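Local coordinates for D-alanyl transferase DltD (Enterococcus faecium TX0133A04, PDB 6PFX), which probably transfers D-alanine onto lipoteichoic acid, as a membrane-associated member of the DltD family within the SGNH hydrolase clan, at residues T137-Y142 with L282-N287; S273-V278 with K319-S324. All coordinates share one frame; numbering follows the deposited sequence.

Contact 1. Residues T137-Y142 with L282-N287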
loop_
_atom_site.group_PDB
_atom_site.type_symbol
_atom_site.label_atom_id
_atom_site.label_comp_id
_atom_site.label_asym_id
_atom_site.label_seq_id
_atom_site.Cartn_x
_atom_site.Cartn_y
_atom_site.Cartn_z
ATOM N N THR A 137 -3.150 -23.230 4.030
ATOM C CA THR A 137 -1.773 -22.992 3.643
ATOM C C THR A 137 -1.041 -22.289 4.767
ATOM O O THR A 137 -1.651 -21.773 5.707
ATOM C CB THR A 137 -1.714 -22.120 2.384
ATOM O OG1 THR A 137 -2.201 -20.799 2.670
ATOM C CG2 THR A 137 -2.525 -22.723 1.261
ATOM N N PRO A 138 0.287 -22.237 4.705
ATOM C CA PRO A 138 1.013 -21.472 5.729
ATOM C C PRO A 138 0.561 -20.025 5.811
ATOM O O PRO A 138 0.523 -19.460 6.914
ATOM C CB PRO A 138 2.481 -21.633 5.311
ATOM C CG PRO A 138 2.496 -22.965 4.561
ATOM C CD PRO A 138 1.198 -22.951 3.788
ATOM N N ALA A 139 0.181 -19.416 4.681
ATOM C CA ALA A 139 -0.356 -18.057 4.716
ATOM C C ALA A 139 -1.596 -17.985 5.601
ATOM O O ALA A 139 -1.736 -17.063 6.416
ATOM C CB ALA A 139 -0.685 -17.574 3.306
ATOM N N ASP A 140 -2.504 -18.958 5.457
ATOM C CA ASP A 140 -3.726 -18.949 6.249
ATOM C C ASP A 140 -3.415 -19.105 7.730
ATOM O O ASP A 140 -4.063 -18.478 8.578
ATOM C CB ASP A 140 -4.650 -20.092 5.805
ATOM C CG ASP A 140 -5.101 -19.969 4.358
ATOM O OD1 ASP A 140 -5.483 -18.859 3.929
ATOM O OD2 ASP A 140 -5.106 -21.003 3.644
ATOM N N ARG A 141 -2.439 -19.962 8.059
ATOM C CA ARG A 141 -2.078 -20.178 9.453
ATOM C C ARG A 141 -1.475 -18.917 10.043
ATOM O O ARG A 141 -1.777 -18.554 11.186
ATOM C CB ARG A 141 -1.108 -21.349 9.580
ATOM C CG ARG A 141 -1.675 -22.681 9.104
ATOM C CD ARG A 141 -0.695 -23.815 9.383
ATOM N NE ARG A 141 -0.677 -24.160 10.800
ATOM C CZ ARG A 141 0.127 -25.066 11.343
ATOM N NH1 ARG A 141 0.997 -25.722 10.590
ATOM N NH2 ARG A 141 0.060 -25.309 12.645
ATOM N N TYR A 142 -0.639 -18.223 9.264
ATOM C CA TYR A 142 -0.033 -16.990 9.744
ATOM C C TYR A 142 -1.095 -15.925 9.980
ATOM O O TYR A 142 -1.108 -15.260 11.021
ATOM C CB TYR A 142 1.029 -16.490 8.756
ATOM C CG TYR A 142 1.590 -15.165 9.177
ATOM C CD1 TYR A 142 2.547 -15.078 10.179
ATOM C CD2 TYR A 142 1.133 -13.990 8.603
ATOM C CE1 TYR A 142 3.038 -13.860 10.591
ATOM C CE2 TYR A 142 1.620 -12.755 9.012
ATOM C CZ TYR A 142 2.578 -12.704 10.004
ATOM O OH TYR A 142 3.091 -11.506 10.441
ATOM N N LEU A 282 -0.476 -12.061 -4.407
ATOM C CA LEU A 282 -0.089 -11.550 -5.716
ATOM C C LEU A 282 0.430 -12.679 -6.584
ATOM O O LEU A 282 0.084 -12.781 -7.766
ATOM C CB LEU A 282 0.970 -10.463 -5.560
ATOM C CG LEU A 282 0.413 -9.177 -4.970
ATOM C CD1 LEU A 282 1.598 -8.319 -4.520
ATOM C CD2 LEU A 282 -0.386 -8.394 -5.941
ATOM N N ALA A 283 1.198 -13.588 -5.993
ATOM C CA ALA A 283 1.754 -14.687 -6.768
ATOM C C ALA A 283 0.656 -15.660 -7.177
ATOM O O ALA A 283 0.610 -16.106 -8.331
ATOM C CB ALA A 283 2.854 -15.377 -5.960
ATOM N N LYS A 284 -0.262 -15.971 -6.257
ATOM C CA LYS A 284 -1.329 -16.925 -6.571
ATOM C C LYS A 284 -2.250 -16.394 -7.659
ATOM O O LYS A 284 -2.773 -17.178 -8.460
ATOM C CB LYS A 284 -2.087 -17.304 -5.297
ATOM C CG LYS A 284 -1.240 -18.204 -4.392
ATOM C CD LYS A 284 -1.865 -18.498 -3.032
ATOM C CE LYS A 284 -0.934 -19.351 -2.158
ATOM N NZ LYS A 284 -1.406 -19.402 -0.735
ATOM N N ASN A 285 -2.433 -15.076 -7.722
ATOM C CA ASN A 285 -3.229 -14.439 -8.758
ATOM C C ASN A 285 -2.477 -14.215 -10.064
ATOM O O ASN A 285 -3.067 -13.698 -11.023
ATOM C CB ASN A 285 -3.651 -13.041 -8.305
ATOM C CG ASN A 285 -4.766 -13.051 -7.326
ATOM O OD1 ASN A 285 -5.531 -14.010 -7.233
ATOM N ND2 ASN A 285 -4.902 -11.947 -6.603
ATOM N N HIS A 286 -1.190 -14.541 -10.119
ATOM C CA HIS A 286 -0.359 -14.242 -11.287
ATOM C C HIS A 286 -0.392 -12.753 -11.639
ATOM O O HIS A 286 -0.426 -12.365 -12.813
ATOM C CB HIS A 286 -0.728 -15.146 -12.467
ATOM C CG HIS A 286 -0.705 -16.607 -12.119
ATOM N ND1 HIS A 286 0.466 -17.294 -11.876
ATOM C CD2 HIS A 286 -1.707 -17.499 -11.939
ATOM C CE1 HIS A 286 0.184 -18.549 -11.574
ATOM N NE2 HIS A 286 -1.128 -18.700 -11.606
ATOM N N ASN A 287 -0.365 -11.904 -10.614
ATOM C CA ASN A 287 -0.279 -10.474 -10.838
ATOM C C ASN A 287 1.144 -10.109 -11.235
ATOM O O ASN A 287 2.109 -10.613 -10.662
ATOM C CB ASN A 287 -0.603 -9.705 -9.558
ATOM C CG ASN A 287 -2.045 -9.817 -9.154
ATOM O OD1 ASN A 287 -2.357 -10.216 -8.038
ATOM N ND2 ASN A 287 -2.939 -9.486 -10.068
#

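Contact 2. Residues S273-V278 with K319-S324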
loop_
_atom_site.group_PDB
_atom_site.type_symbol
_atom_site.label_atom_id
_atom_site.label_comp_id
_atom_site.label_asym_id
_atom_site.label_seq_id
_atom_site.Cartn_x
_atom_site.Cartn_y
_atom_site.Cartn_z
ATOM N N SER A 273 6.376 -10.093 7.628
ATOM C CA SER A 273 5.555 -11.286 7.458
ATOM C C SER A 273 4.131 -10.942 7.025
ATOM O O SER A 273 3.543 -11.682 6.225
ATOM C CB SER A 273 5.630 -12.125 8.731
ATOM O OG SER A 273 6.973 -12.551 8.955
ATOM N N ASP A 274 3.562 -9.825 7.503
ATOM C CA ASP A 274 2.303 -9.346 6.937
ATOM C C ASP A 274 2.467 -9.064 5.443
ATOM O O ASP A 274 1.584 -9.384 4.637
ATOM C CB ASP A 274 1.804 -8.083 7.652
ATOM C CG ASP A 274 1.424 -8.314 9.114
ATOM O OD1 ASP A 274 1.412 -9.462 9.598
ATOM O OD2 ASP A 274 1.127 -7.314 9.798
ATOM N N PHE A 275 3.604 -8.470 5.055
ATOM C CA PHE A 275 3.897 -8.209 3.649
ATOM C C PHE A 275 3.989 -9.508 2.862
ATOM O O PHE A 275 3.553 -9.572 1.705
ATOM C CB PHE A 275 5.215 -7.402 3.548
ATOM C CG PHE A 275 5.546 -6.962 2.146
ATOM C CD1 PHE A 275 4.757 -6.042 1.515
ATOM C CD2 PHE A 275 6.657 -7.444 1.476
ATOM C CE1 PHE A 275 5.021 -5.643 0.239
ATOM C CE2 PHE A 275 6.929 -7.032 0.177
ATOM C CZ PHE A 275 6.106 -6.138 -0.439
ATOM N N GLN A 276 4.495 -10.571 3.491
ATOM C CA GLN A 276 4.536 -11.866 2.827
ATOM C C GLN A 276 3.145 -12.356 2.436
ATOM O O GLN A 276 2.999 -13.059 1.430
ATOM C CB GLN A 276 5.245 -12.906 3.696
ATOM C CG GLN A 276 5.423 -14.235 2.983
ATOM C CD GLN A 276 6.277 -14.193 1.711
ATOM O OE1 GLN A 276 7.078 -13.281 1.476
ATOM N NE2 GLN A 276 6.104 -15.210 0.893
ATOM N N LEU A 277 2.118 -12.019 3.223
ATOM C CA LEU A 277 0.756 -12.360 2.833
ATOM C C LEU A 277 0.401 -11.716 1.502
ATOM O O LEU A 277 -0.163 -12.366 0.617
ATOM C CB LEU A 277 -0.228 -11.889 3.900
ATOM C CG LEU A 277 -0.230 -12.619 5.233
ATOM C CD1 LEU A 277 -1.130 -11.923 6.232
ATOM C CD2 LEU A 277 -0.758 -14.020 5.011
ATOM N N VAL A 278 0.706 -10.424 1.354
ATOM C CA VAL A 278 0.488 -9.729 0.088
ATOM C C VAL A 278 1.184 -10.450 -1.055
ATOM O O VAL A 278 0.587 -10.669 -2.110
ATOM C CB VAL A 278 0.977 -8.274 0.211
ATOM C CG1 VAL A 278 1.036 -7.605 -1.125
ATOM C CG2 VAL A 278 0.106 -7.494 1.214
ATOM N N LYS A 319 13.991 -5.863 -0.685
ATOM C CA LYS A 319 14.350 -6.292 -2.034
ATOM C C LYS A 319 14.805 -7.745 -2.060
ATOM O O LYS A 319 14.499 -8.461 -3.018
ATOM C CB LYS A 319 15.363 -5.332 -2.654
ATOM C CG LYS A 319 14.735 -3.969 -2.953
ATOM C CD LYS A 319 15.561 -3.112 -3.903
ATOM C CE LYS A 319 17.015 -3.053 -3.526
ATOM N NZ LYS A 319 17.705 -2.019 -4.357
ATOM N N PHE A 320 15.484 -8.214 -1.009
ATOM C CA PHE A 320 15.782 -9.640 -0.920
ATOM C C PHE A 320 14.495 -10.455 -0.878
ATOM O O PHE A 320 14.354 -11.459 -1.590
ATOM C CB PHE A 320 16.639 -9.913 0.314
ATOM C CG PHE A 320 16.968 -11.357 0.506
ATOM C CD1 PHE A 320 16.135 -12.188 1.235
ATOM C CD2 PHE A 320 18.113 -11.889 -0.053
ATOM C CE1 PHE A 320 16.447 -13.533 1.407
ATOM C CE2 PHE A 320 18.427 -13.220 0.116
ATOM C CZ PHE A 320 17.587 -14.045 0.834
ATOM N N GLN A 321 13.520 -10.016 -0.079
ATOM C CA GLN A 321 12.268 -10.764 0.022
ATOM C C GLN A 321 11.548 -10.793 -1.322
ATOM O O GLN A 321 10.986 -11.822 -1.723
ATOM C CB GLN A 321 11.367 -10.139 1.096
ATOM C CG GLN A 321 10.060 -10.922 1.406
ATOM C CD GLN A 321 9.370 -10.399 2.662
ATOM O OE1 GLN A 321 9.937 -9.567 3.384
ATOM N NE2 GLN A 321 8.149 -10.856 2.919
ATOM N N LEU A 322 11.571 -9.667 -2.035
ATOM C CA LEU A 322 10.915 -9.563 -3.334
ATOM C C LEU A 322 11.662 -10.376 -4.383
ATOM O O LEU A 322 11.093 -11.283 -5.000
ATOM C CB LEU A 322 10.821 -8.077 -3.713
ATOM C CG LEU A 322 9.793 -7.270 -2.914
ATOM C CD1 LEU A 322 9.922 -5.783 -3.133
ATOM C CD2 LEU A 322 8.372 -7.695 -3.276
ATOM N N ASN A 323 12.951 -10.074 -4.575
ATOM C CA ASN A 323 13.725 -10.675 -5.653
ATOM C C ASN A 323 13.878 -12.179 -5.469
ATOM O O ASN A 323 13.849 -12.936 -6.449
ATOM C CB ASN A 323 15.112 -10.032 -5.721
ATOM C CG ASN A 323 15.080 -8.601 -6.190
ATOM O OD1 ASN A 323 14.142 -8.160 -6.861
ATOM N ND2 ASN A 323 16.133 -7.868 -5.871
ATOM N N SER A 324 14.073 -12.632 -4.229
ATOM C CA SER A 324 14.283 -14.054 -4.006
ATOM C C SER A 324 13.070 -14.870 -4.424
ATOM O O SER A 324 13.191 -16.077 -4.650
ATOM C CB SER A 324 14.593 -14.343 -2.534
ATOM O OG SER A 324 13.459 -14.137 -1.711
#

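Contact 1. Residues T137-Y142 with L282-N287
The amino group of K284 meets the side chain of T137, bringing the last turn of helix 271-284 against a capping box at the start of helix 138-147. The meeting is slight: only 69 Å² is buried in all, and the nearest CA atoms, those of A139 and K284, are 11.4 Å apart. L282 packs on V98 of strand 97-101 and on V289 and F291 of strand 288-293, so helix 271-284 lies against the parallel sheet while its K284 end meets helix 138-147.

Between the segments the contact is van der Waals. K284 NZ lies 3.8 Å from T137 OG1 and 4.0 Å from T137 CG2, too far from the hydroxyl for a hydrogen bond, so the two side chains touch tip to tip. A lysine chain extended beyond CG (chi2 173°) carries NZ from helix 271-284 to the N-cap residue. The CB of A139, whose bond from CA points toward K284, stands 4.5 Å from K284 NZ. The ammonium group has its salt bridge with D280, one turn back.

Bonds among the residues of each segment shape the helix ends. T137 N donates to D140 OD2 over 3.0 Å, nearly straight (176°), while T137 OG1 takes a weak return bond from D140 N; together these define the box. D140 OD1 is bound in turn by R87 and W129, which should hold the carboxylate in place and partly offset its charge. At the C-terminal end of helix 271-284, H286 has positive phi (55°) and closes a Schellman motif: H286 N bonds to A283 O, and N287 N reaches back to L282 O at 3.0 Å.

Contact 2. Residues S273-V278 with K319-S324
This is a buried helix-helix contact, in which helix 271-284 runs beside helix 308-323, the helices that precede strands 288-293 and 330-332 of the parallel sheet. The axes of the two short helical segments approach to 11.5 Å and cross at -27°, pointing roughly the same way; a spacing this wide is bridged by long side chains, and 200 Å² is buried.

One hydrogen bond joins the two amides. Q321 NE2 donates to Q276 OE1 over 3.0 Å, on a lone pair in the carbonyl plane, and the two amide planes are only 23° apart. Q321 reaches across with an extended chain, whereas Q276 is bent at chi2, which turns its carbonyl toward the donor. Other bonds fix both amides: Q321 NE2 also donates to F272 O and Q321 OE1 accepts from W386, while Q276 NE2 is held by Q325. Both ends of each buried amide are therefore engaged.

Beside this polar bridge lies an apolar contact, in which the F275 ring presents its edge to L322, with F275 CE2 at 3.8 Å from L322 CD2. The Q321 amide, its plane 82° from that of the ring, passes the same ring's edge, Q321 NE2 lying 4.0 Å from F275 CD2.

L322 packs on I330 of the edge strand 330-332, and F275 touches S79 of helix 79-89. Helix 138-147 meets helix 271-284 through L277, whose side chain touches A139, Y142 and L143.

How the contacts relate
Helix 271-284 is common to both contacts, whose centres lie 11 Å apart on the same side of the chain's centre. Contact 2 uses its middle and contact 1 its C-terminal end, just ahead of strand 288-293. Along the chain the segments alternate: 137-142, 273-278, 282-287, 319-324. The contacts also touch directly, for Y142 OH lies 2.8 Å from D274 OD1, a probable hydrogen bond, and packs against S273 CB at 3.1 Å. Helix 271-284 thus touches helix 138-147 on one part of its surface and helix 308-323 on another, joining helix 138-147, more than 120 residues earlier in the chain, to the two helices that precede strands 288-293 and 330-332.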